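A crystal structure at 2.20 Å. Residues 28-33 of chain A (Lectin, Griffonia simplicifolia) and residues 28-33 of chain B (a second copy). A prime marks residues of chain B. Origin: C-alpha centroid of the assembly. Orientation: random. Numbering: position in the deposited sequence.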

# COMPACT_ATOMS: atom_id res chain seq x y z
N THR A 28 -1.45 20.04 -13.04
CA THR A 28 -1.87 18.75 -12.50
C THR A 28 -2.90 18.13 -13.41
O THR A 28 -3.72 18.84 -14.01
CB THR A 28 -2.50 18.86 -11.11
OG1 THR A 28 -3.63 19.73 -11.17
CG2 THR A 28 -1.51 19.36 -10.09
N THR A 29 -2.86 16.81 -13.52
CA THR A 29 -3.79 16.07 -14.36
C THR A 29 -4.20 14.77 -13.68
O THR A 29 -3.39 13.85 -13.53
CB THR A 29 -3.13 15.70 -15.71
OG1 THR A 29 -2.74 16.88 -16.39
CG2 THR A 29 -4.11 14.91 -16.57
N ALA A 30 -5.46 14.71 -13.26
CA ALA A 30 -6.01 13.52 -12.60
C ALA A 30 -5.11 12.95 -11.50
O ALA A 30 -4.73 11.80 -11.55
CB ALA A 30 -6.28 12.43 -13.63
N GLY A 31 -4.78 13.76 -10.51
CA GLY A 31 -3.95 13.26 -9.42
C GLY A 31 -2.46 13.18 -9.71
O GLY A 31 -1.69 12.73 -8.86
N THR A 32 -2.03 13.61 -10.90
CA THR A 32 -0.61 13.55 -11.22
C THR A 32 -0.10 14.89 -11.72
O THR A 32 -0.88 15.83 -11.91
CB THR A 32 -0.32 12.52 -12.34
OG1 THR A 32 -0.65 13.10 -13.60
CG2 THR A 32 -1.14 11.24 -12.15
N LEU A 33 1.21 14.99 -11.91
CA LEU A 33 1.78 16.21 -12.47
C LEU A 33 2.12 15.89 -13.92
O LEU A 33 2.78 14.88 -14.20
CB LEU A 33 3.07 16.62 -11.75
CG LEU A 33 2.95 17.16 -10.33
CD1 LEU A 33 4.33 17.61 -9.86
CD2 LEU A 33 1.97 18.31 -10.27
N THR B 28 -9.38 6.51 -20.65
CA THR B 28 -8.42 6.53 -19.56
C THR B 28 -7.72 7.89 -19.55
O THR B 28 -7.53 8.51 -20.59
CB THR B 28 -7.35 5.43 -19.70
OG1 THR B 28 -6.71 5.55 -20.97
CG2 THR B 28 -7.98 4.04 -19.59
N THR B 29 -7.37 8.37 -18.36
CA THR B 29 -6.67 9.64 -18.22
C THR B 29 -5.66 9.54 -17.09
O THR B 29 -6.03 9.46 -15.92
CB THR B 29 -7.62 10.81 -17.90
OG1 THR B 29 -8.49 11.05 -19.01
CG2 THR B 29 -6.81 12.07 -17.62
N ALA B 30 -4.38 9.55 -17.46
CA ALA B 30 -3.29 9.48 -16.49
C ALA B 30 -3.43 8.36 -15.47
O ALA B 30 -3.32 8.60 -14.27
CB ALA B 30 -3.17 10.82 -15.77
N GLY B 31 -3.66 7.13 -15.94
CA GLY B 31 -3.78 6.01 -15.03
C GLY B 31 -5.14 5.85 -14.39
O GLY B 31 -5.34 5.00 -13.52
N THR B 32 -6.10 6.66 -14.80
CA THR B 32 -7.41 6.52 -14.21
C THR B 32 -8.44 6.44 -15.31
O THR B 32 -8.12 6.62 -16.48
CB THR B 32 -7.76 7.74 -13.34
OG1 THR B 32 -8.19 8.81 -14.18
CG2 THR B 32 -6.53 8.19 -12.55
N LEU B 33 -9.67 6.12 -14.93
CA LEU B 33 -10.75 6.08 -15.90
C LEU B 33 -11.49 7.39 -15.68
O LEU B 33 -11.85 7.71 -14.56
CB LEU B 33 -11.71 4.92 -15.63
CG LEU B 33 -11.23 3.50 -15.95
CD1 LEU B 33 -12.36 2.54 -15.63
CD2 LEU B 33 -10.84 3.40 -17.41

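Two copies of the same hairpin tip meet here, and the contact is made without a hydrogen bond between the stretches. Walking along chain B, the first residue, Thr28′, stays out of it: its side chain stays far from the facing stretch, the nearest approach being CB of Thr28′ to CB of Ala30 at 9.3 Å, and no area of it is covered.

Thr29′ is the first to touch. Its CA-to-CB bond points toward chain A, and with chi1 at -66° (m) its methyl CG2 lies 4.1 Å from CG2 of Thr29, a methyl-to-methyl contact at van der Waals distance. The same CG2 of Thr29′ is 4.0 Å from CB of Ala30, and the carbonyl O of Thr29′ lies 3.8 Å from that CB. The hydroxyl OG1 of Thr29′ is engaged elsewhere, in a hydrogen bond to a residue adjoining the stretch.

Ala30′ lies at the centre. Its CA is 6.2 Å from the CA of Ala30, and the two methyls, CB of Ala30′ and CB of Ala30, pack at 4.1 Å. CB of Ala30′ also approaches O of Thr29 at 3.8 Å and OG1 of Thr32 at 4.0 Å. The two alanines lose the most area, 51 Å² for Ala30′ and 52 Å² for Ala30, together a little over half of the 197 Å² buried in total. Each is carried at the second position of a type I' turn, with phi/psi of 50/51 for Ala30′ and 47/57 for Ala30.

Gly31′ makes no contact but helps shape the turn that presents the alanine. At its phi/psi of 82/6 a CB would be jammed against the carbonyl O of Ala30′, which by itself calls for glycine; nothing of the facing stretch lies within 5.5 Å of where that CB would sit.

Thr32′ closes the turn. Its N donates to O of Thr29′ at 3.0 Å, its O accepts from N of Thr29′ at 2.7 Å, and, with chi1 at 80° (p), its OG1 donates to O of Thr29′ at 2.8 Å. That carbonyl therefore accepts two hydrogen bonds within its own hairpin while resting against CB of Ala30. OG1 of Thr32′ lies 4.1 Å from CB of Ala30, a packing contact, since carbon offers it no polar partner. Chain A repeats the arrangement, with OG1 of Thr32 donating to O of Thr29 at 2.8 Å.

Leu33′ ends the walk out of reach of the facing stretch, its CB 9.5 Å from CB of Ala30.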